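Local coordinates for molybdopterin biosynthesis moeA protein (Pyrococcus horikoshii, PDB 1WU2) that probably takes part in molybdenum cofactor biosynthesis, acting on molybdopterin at the step where molybdenum is inserted, as other MoeA proteins do, at residues Glu12-Leu17 / Asn308-His313; Asp19-Ile24 / Lys312-Lys317; Glu83-Gly88 / Lys99-Leu104; Lys92-Thr97 / Ile109-Asn114. One frame throughout, in Å; residues are numbered along the deposited sequence.

Interaction 1 of 4, residues Glu12-Leu17 / Asn308-His313; sequences EALKLL and NLFVKH
Ala13, Leu14 and Leu17 gather round the ring of Phe310 where two helices, 10-20 from the N-terminal region of MoeA and 300-319 from the probable molybdopterin-binding domain, pack nearly parallel. Their local axes cross at -21° and come within 10.4 Å of each other, so side chains, not backbones, fill the interface. Apolar contact does most of the work. Ala13 CB meets the edge of the Phe310 ring, close to its plane, at 4.0 Å from CE2. Leu17 CD1 reaches CD2 of the same ring at 4.0 Å, and Leu14 CD1 comes to CD2 at 4.1 Å; both leucines run obliquely across the phenylalanine side chain. In Leu14, CG stands anti to the backbone N (chi1 -178°), and chi2 (66°) then places CD1 against helix 300-319. Beyond the two segments, Phe287 stacks on the Phe310 ring and Tyr10 meets it edge-to-face. An alanine at Phe310 would probably open a gap between the helices, leaving Ala13 CB and the two leucine methyls without their shared partner and Phe287 without its stack.

No hydrogen bond joins the two segments. Leu309 O, which accepts from Tyr10 OH, has Leu14 CD1 packed against it at 3.4 Å. It also lies in the plane of the His313 ring, at its edge. That ring is held through ND1 by Tyr324 OH, and its CD2 lies 4.5 Å from Leu14 CD1.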
loop_
_atom_site.group_PDB
_atom_site.type_symbol
_atom_site.label_atom_id
_atom_site.label_comp_id
_atom_site.label_asym_id
_atom_site.label_seq_id
_atom_site.Cartn_x
_atom_site.Cartn_y
_atom_site.Cartn_z
ATOM N N GLU A 12 -23.651 13.299 4.704
ATOM C CA GLU A 12 -24.608 13.739 3.687
ATOM C C GLU A 12 -23.885 14.190 2.417
ATOM O O GLU A 12 -24.355 13.928 1.313
ATOM C CB GLU A 12 -25.490 14.883 4.205
ATOM C CG GLU A 12 -26.569 15.317 3.212
ATOM C CD GLU A 12 -27.486 16.414 3.733
ATOM O OE1 GLU A 12 -27.241 16.955 4.834
ATOM O OE2 GLU A 12 -28.465 16.738 3.023
ATOM N N ALA A 13 -22.755 14.873 2.587
ATOM C CA ALA A 13 -21.973 15.384 1.462
ATOM C C ALA A 13 -21.328 14.252 0.675
ATOM O O ALA A 13 -21.212 14.329 -0.543
ATOM C CB ALA A 13 -20.894 16.342 1.952
ATOM N N LEU A 14 -20.907 13.208 1.381
ATOM C CA LEU A 14 -20.236 12.077 0.760
ATOM C C LEU A 14 -21.241 11.257 -0.034
ATOM O O LEU A 14 -20.906 10.720 -1.082
ATOM C CB LEU A 14 -19.550 11.202 1.817
ATOM C CG LEU A 14 -18.761 9.999 1.290
ATOM C CD1 LEU A 14 -17.555 10.460 0.478
ATOM C CD2 LEU A 14 -18.335 9.080 2.433
ATOM N N LYS A 15 -22.471 11.173 0.465
ATOM C CA LYS A 15 -23.534 10.447 -0.225
ATOM C C LYS A 15 -23.997 11.189 -1.483
ATOM O O LYS A 15 -24.222 10.570 -2.520
ATOM C CB LYS A 15 -24.724 10.215 0.709
ATOM C CG LYS A 15 -25.696 9.140 0.227
ATOM C CD LYS A 15 -27.150 9.577 0.365
ATOM C CE LYS A 15 -28.108 8.388 0.308
ATOM N NZ LYS A 15 -28.216 7.811 -1.058
ATOM N N LEU A 16 -24.144 12.507 -1.382
ATOM C CA LEU A 16 -24.577 13.322 -2.515
ATOM C C LEU A 16 -23.555 13.218 -3.639
ATOM O O LEU A 16 -23.916 13.049 -4.802
ATOM C CB LEU A 16 -24.744 14.792 -2.102
ATOM C CG LEU A 16 -25.978 15.165 -1.275
ATOM C CD1 LEU A 16 -25.842 16.576 -0.713
ATOM C CD2 LEU A 16 -27.255 15.045 -2.097
ATOM N N LEU A 17 -22.280 13.297 -3.263
ATOM C CA LEU A 17 -21.160 13.204 -4.191
ATOM C C LEU A 17 -21.059 11.835 -4.864
ATOM O O LEU A 17 -20.948 11.749 -6.083
ATOM C CB LEU A 17 -19.853 13.507 -3.450
ATOM C CG LEU A 17 -18.576 13.608 -4.296
ATOM C CD1 LEU A 17 -17.739 14.805 -3.866
ATOM C CD2 LEU A 17 -17.746 12.333 -4.216
ATOM N N ASN A 308 -8.581 12.438 0.669
ATOM C CA ASN A 308 -8.848 11.202 1.400
ATOM C C ASN A 308 -10.318 11.021 1.778
ATOM O O ASN A 308 -10.825 9.898 1.782
ATOM C CB ASN A 308 -7.968 11.128 2.651
ATOM C CG ASN A 308 -6.561 10.669 2.339
ATOM O OD1 ASN A 308 -6.318 9.476 2.165
ATOM N ND2 ASN A 308 -5.627 11.613 2.257
ATOM N N LEU A 309 -11.002 12.124 2.067
ATOM C CA LEU A 309 -12.390 12.075 2.532
ATOM C C LEU A 309 -13.408 12.051 1.390
ATOM O O LEU A 309 -14.546 11.639 1.597
ATOM C CB LEU A 309 -12.694 13.254 3.472
ATOM C CG LEU A 309 -11.992 13.215 4.834
ATOM C CD1 LEU A 309 -12.149 14.535 5.555
ATOM C CD2 LEU A 309 -12.528 12.085 5.696
ATOM N N PHE A 310 -13.003 12.474 0.193
ATOM C CA PHE A 310 -13.928 12.564 -0.939
ATOM C C PHE A 310 -13.387 11.873 -2.182
ATOM O O PHE A 310 -13.935 10.866 -2.627
ATOM C CB PHE A 310 -14.240 14.031 -1.260
ATOM C CG PHE A 310 -15.118 14.700 -0.245
ATOM C CD1 PHE A 310 -14.629 15.714 0.557
ATOM C CD2 PHE A 310 -16.443 14.316 -0.097
ATOM C CE1 PHE A 310 -15.444 16.330 1.491
ATOM C CE2 PHE A 310 -17.263 14.935 0.840
ATOM C CZ PHE A 310 -16.762 15.940 1.630
ATOM N N VAL A 311 -12.300 12.410 -2.725
ATOM C CA VAL A 311 -11.771 11.967 -4.016
ATOM C C VAL A 311 -11.392 10.479 -4.015
ATOM O O VAL A 311 -11.732 9.752 -4.943
ATOM C CB VAL A 311 -10.546 12.809 -4.453
ATOM C CG1 VAL A 311 -10.085 12.399 -5.850
ATOM C CG2 VAL A 311 -10.874 14.297 -4.427
ATOM N N LYS A 312 -10.694 10.048 -2.968
ATOM C CA LYS A 312 -10.258 8.663 -2.806
ATOM C C LYS A 312 -11.421 7.680 -2.976
ATOM O O LYS A 312 -11.286 6.666 -3.647
ATOM C CB LYS A 312 -9.605 8.483 -1.424
ATOM C CG LYS A 312 -9.315 7.044 -1.030
ATOM C CD LYS A 312 -8.382 6.954 0.176
ATOM C CE LYS A 312 -9.109 7.177 1.491
ATOM N NZ LYS A 312 -8.456 6.466 2.626
ATOM N N HIS A 313 -12.558 7.997 -2.368
ATOM C CA HIS A 313 -13.731 7.124 -2.402
ATOM C C HIS A 313 -14.488 7.187 -3.726
ATOM O O HIS A 313 -15.108 6.206 -4.125
ATOM C CB HIS A 313 -14.656 7.454 -1.227
ATOM C CG HIS A 313 -13.993 7.295 0.102
ATOM N ND1 HIS A 313 -13.479 6.091 0.534
ATOM C CD2 HIS A 313 -13.718 8.192 1.076
ATOM C CE1 HIS A 313 -12.933 6.251 1.726
ATOM N NE2 HIS A 313 -13.065 7.517 2.077
#

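Interaction 2 of 4, residues Asp19-Ile24 / Lys312-Lys317; sequences DDINEI and KHALAK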
loop_
_atom_site.group_PDB
_atom_site.type_symbol
_atom_site.label_atom_id
_atom_site.label_comp_id
_atom_site.label_asym_id
_atom_site.label_seq_id
_atom_site.Cartn_x
_atom_site.Cartn_y
_atom_site.Cartn_z
ATOM N N ASP A 19 -23.275 9.293 -5.028
ATOM C CA ASP A 19 -24.468 8.961 -5.808
ATOM C C ASP A 19 -24.385 9.560 -7.218
ATOM O O ASP A 19 -24.948 9.009 -8.161
ATOM C CB ASP A 19 -25.746 9.465 -5.117
ATOM C CG ASP A 19 -26.161 8.613 -3.914
ATOM O OD1 ASP A 19 -25.597 7.517 -3.687
ATOM O OD2 ASP A 19 -27.064 8.980 -3.130
ATOM N N ASP A 20 -23.691 10.689 -7.347
ATOM C CA ASP A 20 -23.462 11.334 -8.643
ATOM C C ASP A 20 -22.410 10.610 -9.497
ATOM O O ASP A 20 -22.381 10.774 -10.717
ATOM C CB ASP A 20 -23.039 12.794 -8.431
ATOM C CG ASP A 20 -23.261 13.658 -9.663
ATOM O OD1 ASP A 20 -24.405 13.712 -10.155
ATOM O OD2 ASP A 20 -22.355 14.329 -10.199
ATOM N N ILE A 21 -21.552 9.823 -8.849
ATOM C CA ILE A 21 -20.445 9.128 -9.511
ATOM C C ILE A 21 -20.826 7.687 -9.857
ATOM O O ILE A 21 -21.290 6.934 -8.999
ATOM C CB ILE A 21 -19.185 9.141 -8.601
ATOM C CG1 ILE A 21 -18.776 10.576 -8.246
ATOM C CG2 ILE A 21 -18.023 8.392 -9.263
ATOM C CD1 ILE A 21 -18.150 11.368 -9.381
ATOM N N ASN A 22 -20.616 7.308 -11.117
ATOM C CA ASN A 22 -20.903 5.953 -11.584
ATOM C C ASN A 22 -19.627 5.154 -11.831
ATOM O O ASN A 22 -18.561 5.724 -12.073
ATOM C CB ASN A 22 -21.725 6.002 -12.873
ATOM C CG ASN A 22 -23.052 6.714 -12.691
ATOM O OD1 ASN A 22 -23.832 6.378 -11.801
ATOM N ND2 ASN A 22 -23.313 7.704 -13.534
ATOM N N GLU A 23 -19.749 3.828 -11.764
ATOM C CA GLU A 23 -18.657 2.936 -12.131
ATOM C C GLU A 23 -18.413 3.043 -13.634
ATOM O O GLU A 23 -19.331 2.846 -14.427
ATOM C CB GLU A 23 -18.982 1.487 -11.751
ATOM C CG GLU A 23 -17.789 0.543 -11.850
ATOM C CD GLU A 23 -18.090 -0.853 -11.338
ATOM O OE1 GLU A 23 -18.462 -0.989 -10.154
ATOM O OE2 GLU A 23 -17.951 -1.819 -12.116
ATOM N N ILE A 24 -17.188 3.394 -14.015
ATOM C CA ILE A 24 -16.774 3.381 -15.418
ATOM C C ILE A 24 -16.983 1.984 -16.015
ATOM O O ILE A 24 -16.677 0.977 -15.379
ATOM C CB ILE A 24 -15.294 3.854 -15.551
ATOM C CG1 ILE A 24 -15.229 5.384 -15.533
ATOM C CG2 ILE A 24 -14.640 3.329 -16.831
ATOM C CD1 ILE A 24 -13.834 5.938 -15.312
ATOM N N LYS A 312 -10.694 10.048 -2.968
ATOM C CA LYS A 312 -10.258 8.663 -2.806
ATOM C C LYS A 312 -11.421 7.680 -2.976
ATOM O O LYS A 312 -11.286 6.666 -3.647
ATOM C CB LYS A 312 -9.605 8.483 -1.424
ATOM C CG LYS A 312 -9.315 7.044 -1.030
ATOM C CD LYS A 312 -8.382 6.954 0.176
ATOM C CE LYS A 312 -9.109 7.177 1.491
ATOM N NZ LYS A 312 -8.456 6.466 2.626
ATOM N N HIS A 313 -12.558 7.997 -2.368
ATOM C CA HIS A 313 -13.731 7.124 -2.402
ATOM C C HIS A 313 -14.488 7.187 -3.726
ATOM O O HIS A 313 -15.108 6.206 -4.125
ATOM C CB HIS A 313 -14.656 7.454 -1.227
ATOM C CG HIS A 313 -13.993 7.295 0.102
ATOM N ND1 HIS A 313 -13.479 6.091 0.534
ATOM C CD2 HIS A 313 -13.718 8.192 1.076
ATOM C CE1 HIS A 313 -12.933 6.251 1.726
ATOM N NE2 HIS A 313 -13.065 7.517 2.077
ATOM N N ALA A 314 -14.438 8.334 -4.400
ATOM C CA ALA A 314 -15.026 8.474 -5.733
ATOM C C ALA A 314 -14.260 7.646 -6.760
ATOM O O ALA A 314 -14.857 6.930 -7.558
ATOM C CB ALA A 314 -15.055 9.939 -6.157
ATOM N N LEU A 315 -12.937 7.754 -6.734
ATOM C CA LEU A 315 -12.066 6.987 -7.624
ATOM C C LEU A 315 -12.245 5.480 -7.433
ATOM O O LEU A 315 -12.283 4.727 -8.405
ATOM C CB LEU A 315 -10.603 7.365 -7.388
ATOM C CG LEU A 315 -10.203 8.750 -7.894
ATOM C CD1 LEU A 315 -8.919 9.212 -7.226
ATOM C CD2 LEU A 315 -10.040 8.745 -9.410
ATOM N N ALA A 316 -12.358 5.056 -6.177
ATOM C CA ALA A 316 -12.572 3.651 -5.847
ATOM C C ALA A 316 -13.915 3.152 -6.372
ATOM O O ALA A 316 -14.021 2.020 -6.823
ATOM C CB ALA A 316 -12.481 3.439 -4.340
ATOM N N LYS A 317 -14.935 4.001 -6.318
ATOM C CA LYS A 317 -16.257 3.655 -6.840
ATOM C C LYS A 317 -16.248 3.516 -8.363
ATOM O O LYS A 317 -16.972 2.690 -8.917
ATOM C CB LYS A 317 -17.299 4.700 -6.422
ATOM C CG LYS A 317 -18.721 4.151 -6.363
ATOM C CD LYS A 317 -19.754 5.188 -6.743
ATOM C CE LYS A 317 -21.132 4.564 -6.870
ATOM N NZ LYS A 317 -22.196 5.592 -6.816
HETATM O O HOH W 1 -18.249 0.793 -7.882
#
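Lys317 reaches across to the chain leaving helix 10-20 and donates from NZ to Ile21 O at 2.7 Å. The donor sits nearly in line with the carbonyl, with a C=O...N angle of 171°. Two methylenes of the lysine crowd the same oxygen: CD and CE of Lys317 each lie 3.2 Å from Ile21 O. It is the bend of the side chain at chi2 (-147°) that places CD there, beside the carbonyl. Next to this bond, the Ile21 side chain rests on the flank of the other helix: CG2 is 3.9 Å from Ala314 O, and CG1 lies 4.3 Å from Ala314 CB. At Glu23 the backbone itself comes close, its CA 3.6 Å from Lys317 O. A water links Glu23 OE1, at 2.9 Å, with Lys317 O, though the latter distance is short enough to make its exact position doubtful.

This is where the N-terminal region, turning out of its first helix, is fastened to helix 300-319 of the probable molybdopterin-binding domain. Lys317 NZ has a second acceptor in Leu18 O, and so ties together two carbonyls of the chain around Leu18 to Ile21. An alanine here would probably leave Ile21 O and Leu18 O without their common donor and let this part of the chain shift.

Further out, Asp19 OD1 stands 5.0 Å from Lys317 NZ, too far for a salt bridge, while its OD2 is paired with Lys15. Glu23 OE2 is gripped by Lys157 and Lys180, Asp20 O accepts from Lys292 NZ, and Ile24 forms a backbone hydrogen bond with Met318.

Interaction 3 of 4, residues Glu83-Gly88 / Lys99-Leu104; sequences EEVPAG and KAIKVL
Val85 and Lys102 are joined in a parallel strand pairing: Val85 N donates to Lys102 O at 3.1 Å, with a nearly straight N-H...O angle of 171°. The return bond, from Lys102 N to Glu83 O, is weak because it is bent to 128°. Glu83 O also takes a CA-H...O contact from Ile101 CA at 3.6 Å. These bonds put Glu84 level with Lys102.

Apolar contacts lie alongside the backbone bonds. Val85 holds CG2 anti to its carbonyl carbon, which turns this methyl onto Ile101 CG2 at 3.8 Å; it lies 4.3 Å from Val103 CG1. Further along, Leu104 CD1 sits 4.0 Å from Ala87 CB.

On the face carrying Glu84 and Lys102, the charged side chains cross obliquely through their carbons. Glu84 OE2 is 3.5 Å from Lys102 CD but 5.4 Å from Lys102 NZ, so the charges do not pair directly: the carboxylate forms a salt bridge with Arg124 and the ammonium bonds to Gln119 OE1.

Strand 99-103 lies inside a mixed sheet, parallel to 77-84 along one edge and antiparallel to 60-63 along the other, where Ile101 and Val103 bond to Ala62 and Gly60.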
loop_
_atom_site.group_PDB
_atom_site.type_symbol
_atom_site.label_atom_id
_atom_site.label_comp_id
_atom_site.label_asym_id
_atom_site.label_seq_id
_atom_site.Cartn_x
_atom_site.Cartn_y
_atom_site.Cartn_z
ATOM N N GLU A 83 1.681 -54.186 -7.978
ATOM C CA GLU A 83 2.411 -53.315 -8.901
ATOM C C GLU A 83 3.240 -52.248 -8.190
ATOM O O GLU A 83 2.918 -51.821 -7.084
ATOM C CB GLU A 83 1.440 -52.634 -9.873
ATOM C CG GLU A 83 2.117 -51.722 -10.890
ATOM C CD GLU A 83 1.166 -51.146 -11.917
ATOM O OE1 GLU A 83 -0.009 -50.900 -11.580
ATOM O OE2 GLU A 83 1.608 -50.925 -13.066
ATOM N N GLU A 84 4.319 -51.838 -8.849
ATOM C CA GLU A 84 5.092 -50.670 -8.461
ATOM C C GLU A 84 5.219 -49.763 -9.681
ATOM O O GLU A 84 5.865 -50.123 -10.667
ATOM C CB GLU A 84 6.474 -51.084 -7.956
ATOM C CG GLU A 84 6.431 -52.127 -6.851
ATOM C CD GLU A 84 7.762 -52.293 -6.146
ATOM O OE1 GLU A 84 8.815 -52.065 -6.781
ATOM O OE2 GLU A 84 7.751 -52.657 -4.953
ATOM N N VAL A 85 4.586 -48.595 -9.608
ATOM C CA VAL A 85 4.536 -47.653 -10.719
ATOM C C VAL A 85 5.848 -46.869 -10.763
ATOM O O VAL A 85 6.177 -46.182 -9.795
ATOM C CB VAL A 85 3.352 -46.666 -10.564
ATOM C CG1 VAL A 85 3.261 -45.723 -11.761
ATOM C CG2 VAL A 85 2.035 -47.417 -10.378
ATOM N N PRO A 86 6.601 -46.965 -11.864
ATOM C CA PRO A 86 7.834 -46.176 -12.016
ATOM C C PRO A 86 7.564 -44.674 -12.028
ATOM O O PRO A 86 6.404 -44.262 -12.092
ATOM C CB PRO A 86 8.383 -46.625 -13.378
ATOM C CG PRO A 86 7.693 -47.905 -13.688
ATOM C CD PRO A 86 6.354 -47.823 -13.038
ATOM N N ALA A 87 8.625 -43.873 -11.972
ATOM C CA ALA A 87 8.495 -42.417 -11.906
ATOM C C ALA A 87 7.829 -41.839 -13.162
ATOM O O ALA A 87 8.199 -42.186 -14.284
ATOM C CB ALA A 87 9.861 -41.774 -11.684
ATOM N N GLY A 88 6.839 -40.969 -12.958
ATOM C CA GLY A 88 6.134 -40.315 -14.051
ATOM C C GLY A 88 5.222 -41.213 -14.877
ATOM O O GLY A 88 4.816 -40.834 -15.977
ATOM N N LYS A 99 -5.510 -55.426 -1.527
ATOM C CA LYS A 99 -4.455 -55.115 -2.493
ATOM C C LYS A 99 -3.825 -53.747 -2.232
ATOM O O LYS A 99 -4.325 -52.962 -1.427
ATOM C CB LYS A 99 -5.002 -55.159 -3.925
ATOM C CG LYS A 99 -5.760 -56.434 -4.287
ATOM C CD LYS A 99 -4.819 -57.564 -4.671
ATOM C CE LYS A 99 -5.585 -58.813 -5.097
ATOM N NZ LYS A 99 -5.232 -60.000 -4.271
ATOM N N ALA A 100 -2.729 -53.477 -2.935
ATOM C CA ALA A 100 -1.969 -52.238 -2.774
ATOM C C ALA A 100 -1.027 -52.025 -3.961
ATOM O O ALA A 100 -0.521 -52.986 -4.534
ATOM C CB ALA A 100 -1.177 -52.270 -1.473
ATOM N N ILE A 101 -0.794 -50.766 -4.325
ATOM C CA ILE A 101 0.079 -50.430 -5.453
ATOM C C ILE A 101 1.073 -49.352 -5.045
ATOM O O ILE A 101 0.691 -48.209 -4.823
ATOM C CB ILE A 101 -0.761 -49.950 -6.671
ATOM C CG1 ILE A 101 -1.579 -51.112 -7.240
ATOM C CG2 ILE A 101 0.143 -49.349 -7.759
ATOM C CD1 ILE A 101 -2.574 -50.707 -8.307
ATOM N N LYS A 102 2.347 -49.717 -4.951
ATOM C CA LYS A 102 3.406 -48.753 -4.659
ATOM C C LYS A 102 3.399 -47.594 -5.653
ATOM O O LYS A 102 3.452 -47.808 -6.863
ATOM C CB LYS A 102 4.779 -49.430 -4.678
ATOM C CG LYS A 102 5.879 -48.619 -4.006
ATOM C CD LYS A 102 7.145 -49.448 -3.822
ATOM C CE LYS A 102 8.042 -48.879 -2.735
ATOM N NZ LYS A 102 8.717 -47.640 -3.186
ATOM N N VAL A 103 3.315 -46.375 -5.130
ATOM C CA VAL A 103 3.401 -45.163 -5.938
ATOM C C VAL A 103 4.448 -44.201 -5.381
ATOM O O VAL A 103 4.945 -44.377 -4.274
ATOM C CB VAL A 103 2.037 -44.438 -6.019
ATOM C CG1 VAL A 103 1.047 -45.258 -6.826
ATOM C CG2 VAL A 103 1.475 -44.127 -4.621
ATOM N N LEU A 104 4.789 -43.194 -6.176
ATOM C CA LEU A 104 5.623 -42.082 -5.726
ATOM C C LEU A 104 4.758 -40.832 -5.614
ATOM O O LEU A 104 3.615 -40.822 -6.067
ATOM C CB LEU A 104 6.768 -41.841 -6.708
ATOM C CG LEU A 104 7.804 -42.968 -6.799
ATOM C CD1 LEU A 104 8.613 -42.855 -8.086
ATOM C CD2 LEU A 104 8.726 -42.960 -5.586
#

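Interaction 4 of 4, residues Lys92-Thr97 / Ile109-Asn114; sequences KEEVTT and IPKGAN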
loop_
_atom_site.group_PDB
_atom_site.type_symbol
_atom_site.label_atom_id
_atom_site.label_comp_id
_atom_site.label_asym_id
_atom_site.label_seq_id
_atom_site.Cartn_x
_atom_site.Cartn_y
_atom_site.Cartn_z
ATOM N N LYS A 92 -0.986 -49.581 -14.271
ATOM C CA LYS A 92 -1.661 -50.445 -15.239
ATOM C C LYS A 92 -2.780 -51.246 -14.571
ATOM O O LYS A 92 -3.810 -51.506 -15.189
ATOM C CB LYS A 92 -0.667 -51.412 -15.899
ATOM C CG LYS A 92 0.623 -50.778 -16.422
ATOM C CD LYS A 92 0.358 -49.660 -17.422
ATOM C CE LYS A 92 1.629 -49.290 -18.183
ATOM N NZ LYS A 92 1.730 -49.983 -19.501
ATOM N N GLU A 93 -2.567 -51.629 -13.312
ATOM C CA GLU A 93 -3.500 -52.483 -12.576
ATOM C C GLU A 93 -4.426 -51.669 -11.673
ATOM O O GLU A 93 -4.115 -50.534 -11.307
ATOM C CB GLU A 93 -2.731 -53.522 -11.742
ATOM C CG GLU A 93 -2.820 -54.952 -12.274
ATOM C CD GLU A 93 -1.769 -55.264 -13.326
ATOM O OE1 GLU A 93 -1.603 -54.461 -14.269
ATOM O OE2 GLU A 93 -1.104 -56.316 -13.214
ATOM N N GLU A 94 -5.570 -52.262 -11.332
ATOM C CA GLU A 94 -6.532 -51.654 -10.415
ATOM C C GLU A 94 -6.299 -52.167 -8.995
ATOM O O GLU A 94 -5.575 -53.141 -8.788
ATOM C CB GLU A 94 -7.966 -51.978 -10.841
ATOM C CG GLU A 94 -8.361 -51.475 -12.223
ATOM C CD GLU A 94 -9.840 -51.678 -12.519
ATOM O OE1 GLU A 94 -10.684 -51.292 -11.676
ATOM O OE2 GLU A 94 -10.167 -52.226 -13.595
ATOM N N VAL A 95 -6.936 -51.514 -8.027
ATOM C CA VAL A 95 -6.826 -51.887 -6.620
ATOM C C VAL A 95 -8.158 -52.464 -6.161
ATOM O O VAL A 95 -9.182 -51.785 -6.211
ATOM C CB VAL A 95 -6.460 -50.675 -5.738
ATOM C CG1 VAL A 95 -6.453 -51.057 -4.255
ATOM C CG2 VAL A 95 -5.106 -50.117 -6.146
ATOM N N THR A 96 -8.133 -53.722 -5.729
ATOM C CA THR A 96 -9.312 -54.397 -5.187
ATOM C C THR A 96 -9.073 -54.675 -3.701
ATOM O O THR A 96 -8.073 -54.223 -3.143
ATOM C CB THR A 96 -9.615 -55.699 -5.980
ATOM O OG1 THR A 96 -8.398 -56.303 -6.444
ATOM C CG2 THR A 96 -10.378 -55.387 -7.263
ATOM N N THR A 97 -9.988 -55.400 -3.060
ATOM C CA THR A 97 -9.875 -55.704 -1.632
ATOM C C THR A 97 -8.626 -56.532 -1.330
ATOM O O THR A 97 -8.348 -57.521 -2.007
ATOM C CB THR A 97 -11.135 -56.449 -1.132
ATOM O OG1 THR A 97 -12.306 -55.680 -1.429
ATOM C CG2 THR A 97 -11.154 -56.553 0.390
ATOM N N ILE A 109 -3.499 -41.462 -8.473
ATOM C CA ILE A 109 -4.035 -42.535 -7.648
ATOM C C ILE A 109 -4.668 -43.569 -8.577
ATOM O O ILE A 109 -5.537 -43.225 -9.379
ATOM C CB ILE A 109 -5.079 -42.001 -6.631
ATOM C CG1 ILE A 109 -4.463 -40.946 -5.698
ATOM C CG2 ILE A 109 -5.666 -43.143 -5.813
ATOM C CD1 ILE A 109 -3.177 -41.364 -5.017
ATOM N N PRO A 110 -4.218 -44.821 -8.504
ATOM C CA PRO A 110 -4.791 -45.880 -9.339
ATOM C C PRO A 110 -6.295 -46.019 -9.154
ATOM O O PRO A 110 -6.818 -45.700 -8.087
ATOM C CB PRO A 110 -4.084 -47.144 -8.842
ATOM C CG PRO A 110 -2.826 -46.672 -8.230
ATOM C CD PRO A 110 -3.126 -45.327 -7.652
ATOM N N LYS A 111 -6.980 -46.467 -10.202
ATOM C CA LYS A 111 -8.365 -46.908 -10.087
ATOM C C LYS A 111 -8.459 -47.908 -8.931
ATOM O O LYS A 111 -7.577 -48.755 -8.766
ATOM C CB LYS A 111 -8.825 -47.566 -11.391
ATOM C CG LYS A 111 -10.302 -47.402 -11.708
ATOM C CD LYS A 111 -10.611 -47.941 -13.103
ATOM C CE LYS A 111 -11.971 -47.484 -13.610
ATOM N NZ LYS A 111 -12.465 -48.354 -14.718
ATOM N N GLY A 112 -9.508 -47.782 -8.124
ATOM C CA GLY A 112 -9.722 -48.651 -6.982
ATOM C C GLY A 112 -9.281 -48.048 -5.660
ATOM O O GLY A 112 -9.949 -48.241 -4.646
ATOM N N ALA A 113 -8.159 -47.329 -5.663
ATOM C CA ALA A 113 -7.598 -46.772 -4.432
ATOM C C ALA A 113 -8.265 -45.460 -4.028
ATOM O O ALA A 113 -8.581 -44.624 -4.875
ATOM C CB ALA A 113 -6.100 -46.568 -4.577
ATOM N N ASN A 114 -8.482 -45.300 -2.725
ATOM C CA ASN A 114 -8.973 -44.043 -2.163
ATOM C C ASN A 114 -8.086 -43.508 -1.030
ATOM O O ASN A 114 -8.468 -42.569 -0.337
ATOM C CB ASN A 114 -10.436 -44.183 -1.705
ATOM C CG ASN A 114 -10.607 -45.131 -0.526
ATOM O OD1 ASN A 114 -9.690 -45.856 -0.161
ATOM N ND2 ASN A 114 -11.796 -45.129 0.067
HETATM O O HOH W 2 -4.892 -47.852 -12.291
#
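Val95 N donates to Lys111 O at 2.9 Å, docking the loop before strand 99-103 onto a type II beta turn, Pro110 to Ala113, in the N-terminal region of MoeA. Ala113 N closes the turn by bonding to Pro110 O at 3.2 Å. Gly112, at the third position, has the positive phi (99°) that the turn needs, and a CB there would run into Val95 O. Without one, Gly112 CA approaches Val95 O to 3.3 Å in a CA-H...O contact, while that oxygen also accepts from Arg64 NH1.

A water joins the two loops beside the direct bond: it donates to Glu93 O at 3.0 Å and accepts from Lys111 N at 3.3 Å, so that carbonyl and amide are bridged where the chains do not bond directly. Just after the turn, Asn114 holds Ala65 N with OD1 and gives ND2 to Glu66 OE2.

The charged chains of Glu94 and Lys111 run side by side, pointing the same way. Glu94 OE1 touches Lys111 CD at 3.6 Å, but its separation from Lys111 NZ is 4.6 Å, beyond a salt bridge. On the buried side Val95 sets CG2 anti to its carbonyl carbon, where this methyl packs against both Pro110 CB and Ala113 CB, 4.0 Å from the latter.

The four contacts form two distant pairs. Interactions 1 and 2 are successive parts of one interface between helices 10-20 and 300-319, their centres 9 Å apart; they share Lys312 and His313, and Leu17 CD2 of the first packs on Ala314 CB of the second at 4.1 Å. Interactions 3 and 4, with centres 10 Å apart, interlock: the Glu83 carboxylate takes probable hydrogen bonds from Lys92 N and Glu93 N, and Ile101 CD1 packs tightly on Val95 CG2. Between the pairs the nearest atoms are about 42 to 50 Å apart, so the N-terminal region touches the probable molybdopterin-binding domain at interactions 1 and 2 and extends far from it at 3 and 4.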